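Local coordinates for acid phosphatase (Bacillus anthracis, PDB 2I33), which hydrolyses phosphate monoesters at acid pH as a class C acid phosphatase of the HAD superfamily, probably with a magnesium ion assisting catalysis, at the interface of chains A and B. Coordinates in Å, arbitrary orientation; residue numbers count along the deposited sequence, not the author numbering. Chains: chain A/B, Acid phosphatase.

Contacts 1 and 3 are neighbours: their C-alpha centres lie about 9 Å apart, both use A:Ile213, and both set helix 31-54 of chain B against chain A. Contact 2 stands apart, its C-alpha centre about 27 Å from that of contact 1 and about 19 Å from that of contact 3, and joins the end of helix 235-244 of chain B and the segment after it to helices 21-29 and 74-83 of chain A. Helix 21-29 also enters contact 3, from chain B. Because the interface is two-fold symmetric, every contact recurs, as expected of a closed dimer, although the structure alone does not show this dimer in solution.

Contact 1: the interface of chains A and B. Residues chain A 182, 197, 200-201, 213; chain B 30-31, 34-35, 38.
A:Val200, on helix 193-202, points its two methyl groups at different parts of helix 31-54 of chain B. CG1, anti to the backbone N (chi1 168°), lies 3.8 Å from CA of B:Ala35 and also meets CB of B:Lys34, whose side chain is modelled incompletely. The same methyl reaches the edge of the B:Tyr38 ring, in its plane, 3.8 Å from CD2. CG2 instead approaches the first turn of the helix, 3.6 Å from the carbonyl O of B:Gly31. B:Tyr38 carries its ring on past A:Val200 to A:Thr201. There the phenol OH is 3.6 Å from both OG1 and CG2 of A:Thr201, at van der Waals range. At the helix start, the amide OD1 of A:Asn197 is 2.9 Å from N of B:Gly31, but the N-H is not directed at it. Water 1 makes the link instead, bonded to B:Gly31 N at 3.0 Å (150° at H) and lying 2.8 Å from A:Asn197 OD1. On the far flank, CD1 of A:Ile213 touches CB of B:Ala35. The patch thus seats one face of helix 31-54 against the partner and would help hold the chains together if the deposited dimer is the biological one.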
# COMPACT_ATOMS: atom_id res chain seq x y z
N LEU A 182 -1.88 -9.75 -6.58
CA LEU A 182 -0.84 -10.19 -7.53
C LEU A 182 -1.45 -10.93 -8.70
O LEU A 182 -0.93 -10.85 -9.80
CB LEU A 182 0.21 -11.07 -6.86
CG LEU A 182 1.10 -10.36 -5.85
CD1 LEU A 182 2.01 -11.36 -5.18
CD2 LEU A 182 1.82 -9.22 -6.49
N ASN A 197 5.74 -14.80 -2.96
CA ASN A 197 6.66 -13.77 -2.46
C ASN A 197 7.99 -13.78 -3.22
O ASN A 197 8.49 -12.74 -3.63
CB ASN A 197 6.87 -13.94 -0.97
CG ASN A 197 5.65 -13.55 -0.16
OD1 ASN A 197 4.62 -13.13 -0.72
ND2 ASN A 197 5.76 -13.65 1.15
N VAL A 200 7.43 -12.21 -6.61
CA VAL A 200 7.52 -10.77 -6.56
C VAL A 200 8.99 -10.32 -6.67
O VAL A 200 9.33 -9.47 -7.48
CB VAL A 200 6.87 -10.26 -5.27
CG1 VAL A 200 7.20 -8.80 -5.05
CG2 VAL A 200 5.37 -10.48 -5.34
N THR A 201 9.86 -10.93 -5.88
CA THR A 201 11.28 -10.59 -5.93
C THR A 201 11.87 -10.77 -7.33
O THR A 201 12.62 -9.92 -7.84
CB THR A 201 12.07 -11.42 -4.92
OG1 THR A 201 11.52 -11.19 -3.62
CG2 THR A 201 13.53 -11.04 -4.92
N ILE A 213 0.58 -1.64 -8.82
CA ILE A 213 -0.06 -2.28 -7.67
C ILE A 213 -0.61 -1.26 -6.70
O ILE A 213 -0.03 -0.19 -6.53
CB ILE A 213 0.91 -3.26 -6.98
CG1 ILE A 213 0.20 -4.03 -5.86
CG2 ILE A 213 2.20 -2.58 -6.56
CD1 ILE A 213 0.74 -5.35 -5.63
N ALA B 30 2.35 -10.67 2.86
CA ALA B 30 1.76 -10.47 1.55
C ALA B 30 2.82 -10.10 0.52
O ALA B 30 3.56 -9.13 0.68
CB ALA B 30 0.68 -9.41 1.58
N GLY B 31 2.84 -10.85 -0.57
CA GLY B 31 3.65 -10.48 -1.70
C GLY B 31 3.30 -9.09 -2.21
O GLY B 31 4.15 -8.36 -2.73
N LYS B 34 5.29 -6.52 -0.57
CA LYS B 34 6.64 -6.42 -1.12
C LYS B 34 6.62 -5.71 -2.46
O LYS B 34 7.48 -4.87 -2.74
CB LYS B 34 7.27 -7.78 -1.23
CG LYS B 34 7.37 -8.55 0.10
CD LYS B 34 7.90 -9.96 -0.10
N ALA B 35 5.62 -6.01 -3.29
CA ALA B 35 5.53 -5.41 -4.64
C ALA B 35 5.36 -3.89 -4.53
O ALA B 35 5.81 -3.10 -5.38
CB ALA B 35 4.39 -5.99 -5.42
N TYR B 38 8.78 -2.48 -3.78
CA TYR B 38 9.53 -2.39 -5.04
C TYR B 38 8.98 -1.29 -5.93
O TYR B 38 9.75 -0.57 -6.59
CB TYR B 38 9.48 -3.70 -5.76
CG TYR B 38 10.34 -4.78 -5.13
CD1 TYR B 38 11.70 -4.56 -4.87
CD2 TYR B 38 9.81 -6.02 -4.84
CE1 TYR B 38 12.49 -5.54 -4.32
CE2 TYR B 38 10.60 -7.01 -4.31
CZ TYR B 38 11.93 -6.77 -4.04
OH TYR B 38 12.70 -7.79 -3.51
O HOH W 1 1.95 -13.71 -0.04

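Contact 2: the interface of chains A and B. Residues chain A 28, 74-75, 78-79, 82; chain B 243, 246-248.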
# COMPACT_ATOMS: atom_id res chain seq x y z
N GLN A 28 -10.25 2.59 4.67
CA GLN A 28 -11.37 3.52 4.59
C GLN A 28 -11.06 4.95 4.95
O GLN A 28 -11.74 5.87 4.47
CB GLN A 28 -12.50 3.06 5.50
CG GLN A 28 -13.22 1.92 4.94
CD GLN A 28 -14.65 1.84 5.44
OE1 GLN A 28 -14.91 1.87 6.65
NE2 GLN A 28 -15.59 1.75 4.52
N SER A 74 -14.92 -1.11 0.46
CA SER A 74 -14.68 -1.18 1.87
C SER A 74 -15.97 -1.06 2.72
O SER A 74 -15.99 -1.63 3.81
CB SER A 74 -13.59 -0.19 2.29
OG SER A 74 -14.02 1.11 2.07
N PRO A 75 -17.04 -0.35 2.25
CA PRO A 75 -18.27 -0.38 3.08
C PRO A 75 -18.80 -1.78 3.35
O PRO A 75 -19.43 -2.03 4.37
CB PRO A 75 -19.28 0.41 2.27
CG PRO A 75 -18.40 1.35 1.44
CD PRO A 75 -17.22 0.54 1.08
N ALA A 78 -16.59 -3.15 6.16
CA ALA A 78 -17.08 -2.51 7.39
C ALA A 78 -18.34 -3.20 7.91
O ALA A 78 -18.49 -3.44 9.11
CB ALA A 78 -17.35 -1.04 7.16
N MET A 79 -19.25 -3.53 7.00
CA MET A 79 -20.46 -4.26 7.37
C MET A 79 -20.08 -5.58 8.03
O MET A 79 -20.69 -5.98 9.01
CB MET A 79 -21.34 -4.51 6.14
CG MET A 79 -22.63 -5.26 6.42
SD MET A 79 -22.42 -7.05 6.50
CE MET A 79 -21.80 -7.44 4.88
N LYS A 82 -19.08 -4.99 11.54
CA LYS A 82 -20.22 -4.65 12.40
C LYS A 82 -21.14 -5.83 12.72
O LYS A 82 -21.68 -5.94 13.83
CB LYS A 82 -20.99 -3.51 11.78
CG LYS A 82 -20.15 -2.23 11.78
CD LYS A 82 -20.97 -1.04 11.31
CE LYS A 82 -20.09 0.17 11.08
NZ LYS A 82 -20.88 1.33 10.54
N HIS B 243 -14.50 1.65 15.66
CA HIS B 243 -15.74 1.14 15.09
C HIS B 243 -16.57 2.26 14.48
O HIS B 243 -17.16 2.09 13.43
CB HIS B 243 -16.57 0.38 16.13
CG HIS B 243 -16.03 -0.97 16.45
ND1 HIS B 243 -16.51 -2.13 15.88
CD2 HIS B 243 -15.05 -1.36 17.30
CE1 HIS B 243 -15.85 -3.17 16.36
NE2 HIS B 243 -14.95 -2.72 17.22
N LEU B 246 -15.61 3.31 10.88
CA LEU B 246 -15.89 2.42 9.77
C LEU B 246 -17.21 2.89 9.16
O LEU B 246 -18.14 3.28 9.88
CB LEU B 246 -16.01 0.99 10.26
CG LEU B 246 -14.71 0.37 10.72
CD1 LEU B 246 -15.02 -0.96 11.43
CD2 LEU B 246 -13.78 0.22 9.54
N LYS B 247 -17.27 2.87 7.84
CA LYS B 247 -18.47 3.27 7.13
C LYS B 247 -19.04 2.01 6.49
O LYS B 247 -18.45 1.51 5.55
CB LYS B 247 -18.10 4.27 6.04
N SER B 248 -20.14 1.50 7.03
CA SER B 248 -20.85 0.36 6.45
C SER B 248 -21.81 0.87 5.37
O SER B 248 -21.80 2.07 5.02
CB SER B 248 -21.58 -0.41 7.56
OG SER B 248 -22.29 -1.53 7.05
O HOH W 2 -19.52 3.05 12.16
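The backbone of B:Lys247 is extended (phi -111°, psi 107°) and presents its N and O to the side-chain amide of A:Gln28, which engages both. OE1 of A:Gln28 accepts from N of B:Lys247 at 2.8 Å, nearly straight at the hydrogen (169°), with the donor tilted from the carbonyl plane. NE2 returns a bond to O of B:Lys247 at 3.1 Å, in the amide plane and on a lone pair of that carbonyl. NE2 also donates to OG of A:Ser74 at 3.0 Å within chain A, again in the amide plane, which helps fix the rotation of the amide. CB of A:Ala78 lies 3.8 Å from CA of B:Ser248 and also meets CB of B:Leu246. A:Lys82, extended beyond CG, runs alongside B:Ser248, with CD 3.9 Å from its CB. Its ammonium NZ makes a weak hydrogen bond to O of B:Leu246. Water 2 provides a second route, 2.7 Å from A:Lys82 NZ and 2.8 Å from O of B:His243, and it also bonds O of B:Leu246. In the fold, the loop following helix 235-244 of chain B lies against helix 74-83 of chain A, with A:Gln28 reaching in from helix 21-29.

Contact 3: the interface of chains A and B. Residues chain A 36, 180, 213-216; chain B 26, 32, 36, 215.
B:Leu36, on helix 31-54, packs against A:Ile213, which ends strand 211-213, and A:Pro215 in the loop that follows, in the HAD-superfamily phosphatase fold whose magnesium site includes A:Asp180. The apolar contacts divide between its two methyls. CD2 lies 3.7 Å from CG2 of A:Ile213, the side chains crossing at about a right angle, and CD1 lies 3.7 Å from CA of A:Pro215. CG is anti to the carbonyl carbon (chi1 -77°), and the two methyls diverge beyond it. The two-fold twin places CD1 of A:Leu36 3.7 Å from CA of B:Pro215, and CB of A:Pro215 lies 4.2 Å from CB of B:Pro215. Within chain B, CD1 of B:Leu36 and CG of B:Pro215 lie at the edge of the B:Trp26 indole, in its plane. The aliphatic CG of B:Glu32 meets the backbone O of A:Asp180 at 3.5 Å. Polar linkage runs through water 3: indole NE1 of B:Trp26 bonds it at 3.0 Å (147° at H), and it bonds the backbone O atoms of A:Asn216 and A:Asp180. Amide ND2 of A:Asn216 donates to carboxylate OD2 of A:Asp180 at 2.8 Å (171° at H), approaching on the anti side but well out of the carboxylate plane and tying this segment to a metal ligand.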
# COMPACT_ATOMS: atom_id res chain seq x y z
N LEU A 36 -1.40 6.39 -1.89
CA LEU A 36 -0.91 5.24 -2.61
C LEU A 36 -1.70 5.03 -3.90
O LEU A 36 -1.15 4.61 -4.90
CB LEU A 36 -0.98 4.00 -1.76
CG LEU A 36 0.16 3.96 -0.76
CD1 LEU A 36 -0.22 3.22 0.53
CD2 LEU A 36 1.38 3.36 -1.33
N ASP A 180 -4.76 -4.79 -7.18
CA ASP A 180 -4.44 -4.83 -5.76
C ASP A 180 -4.06 -6.22 -5.30
O ASP A 180 -3.74 -6.45 -4.13
CB ASP A 180 -5.63 -4.40 -4.91
CG ASP A 180 -6.82 -5.35 -5.07
OD1 ASP A 180 -7.39 -5.38 -6.18
OD2 ASP A 180 -7.14 -6.05 -4.07
N ILE A 213 0.58 -1.64 -8.82
CA ILE A 213 -0.06 -2.28 -7.67
C ILE A 213 -0.61 -1.26 -6.70
O ILE A 213 -0.03 -0.19 -6.53
CB ILE A 213 0.91 -3.26 -6.98
CG1 ILE A 213 0.20 -4.03 -5.86
CG2 ILE A 213 2.20 -2.58 -6.56
CD1 ILE A 213 0.74 -5.35 -5.63
N PHE A 214 -1.76 -1.63 -6.10
CA PHE A 214 -2.47 -0.86 -5.10
C PHE A 214 -2.59 -1.64 -3.79
O PHE A 214 -2.63 -2.86 -3.78
CB PHE A 214 -3.84 -0.49 -5.62
CG PHE A 214 -3.77 0.40 -6.82
CD1 PHE A 214 -3.50 1.73 -6.68
CD2 PHE A 214 -3.92 -0.10 -8.09
CE1 PHE A 214 -3.36 2.58 -7.77
CE2 PHE A 214 -3.81 0.74 -9.18
CZ PHE A 214 -3.52 2.08 -9.01
N PRO A 215 -2.65 -0.91 -2.68
CA PRO A 215 -2.66 -1.60 -1.37
C PRO A 215 -4.02 -2.07 -0.90
O PRO A 215 -4.94 -1.29 -0.74
CB PRO A 215 -2.15 -0.50 -0.44
CG PRO A 215 -2.75 0.76 -1.06
CD PRO A 215 -2.53 0.55 -2.54
N ASN A 216 -4.12 -3.36 -0.60
CA ASN A 216 -5.33 -3.94 -0.06
C ASN A 216 -5.01 -4.94 1.05
O ASN A 216 -4.87 -6.14 0.82
CB ASN A 216 -6.14 -4.63 -1.15
CG ASN A 216 -7.40 -5.26 -0.60
OD1 ASN A 216 -7.68 -5.11 0.62
ND2 ASN A 216 -8.16 -5.94 -1.46
N TRP B 26 -0.77 -9.10 6.66
CA TRP B 26 -0.56 -8.60 5.29
C TRP B 26 0.85 -8.03 5.17
O TRP B 26 1.62 -8.34 4.25
CB TRP B 26 -1.58 -7.54 4.94
CG TRP B 26 -1.43 -6.98 3.55
CD1 TRP B 26 -1.92 -7.51 2.39
CD2 TRP B 26 -0.72 -5.79 3.16
NE1 TRP B 26 -1.58 -6.72 1.32
CE2 TRP B 26 -0.85 -5.65 1.77
CE3 TRP B 26 -0.04 -4.79 3.87
CZ2 TRP B 26 -0.30 -4.57 1.06
CZ3 TRP B 26 0.52 -3.73 3.17
CH2 TRP B 26 0.39 -3.62 1.78
N GLU B 32 2.02 -8.71 -2.11
CA GLU B 32 1.53 -7.41 -2.58
C GLU B 32 2.25 -6.32 -1.82
O GLU B 32 2.60 -5.30 -2.39
CB GLU B 32 0.03 -7.28 -2.36
CG GLU B 32 -0.80 -8.13 -3.31
CD GLU B 32 -0.95 -9.63 -2.97
OE1 GLU B 32 -0.32 -10.15 -2.01
OE2 GLU B 32 -1.71 -10.28 -3.72
N LEU B 36 4.58 -3.47 -3.54
CA LEU B 36 4.40 -2.03 -3.29
C LEU B 36 5.69 -1.36 -2.87
O LEU B 36 5.95 -0.23 -3.27
CB LEU B 36 3.32 -1.83 -2.24
CG LEU B 36 1.92 -2.02 -2.82
CD1 LEU B 36 0.92 -2.53 -1.76
CD2 LEU B 36 1.40 -0.78 -3.43
N PRO B 215 3.05 1.46 1.97
CA PRO B 215 1.86 1.06 2.73
C PRO B 215 2.14 0.56 4.13
O PRO B 215 2.87 -0.38 4.30
CB PRO B 215 1.29 -0.09 1.92
CG PRO B 215 2.53 -0.74 1.34
CD PRO B 215 3.45 0.41 1.00
O HOH W 3 -3.37 -7.19 -1.06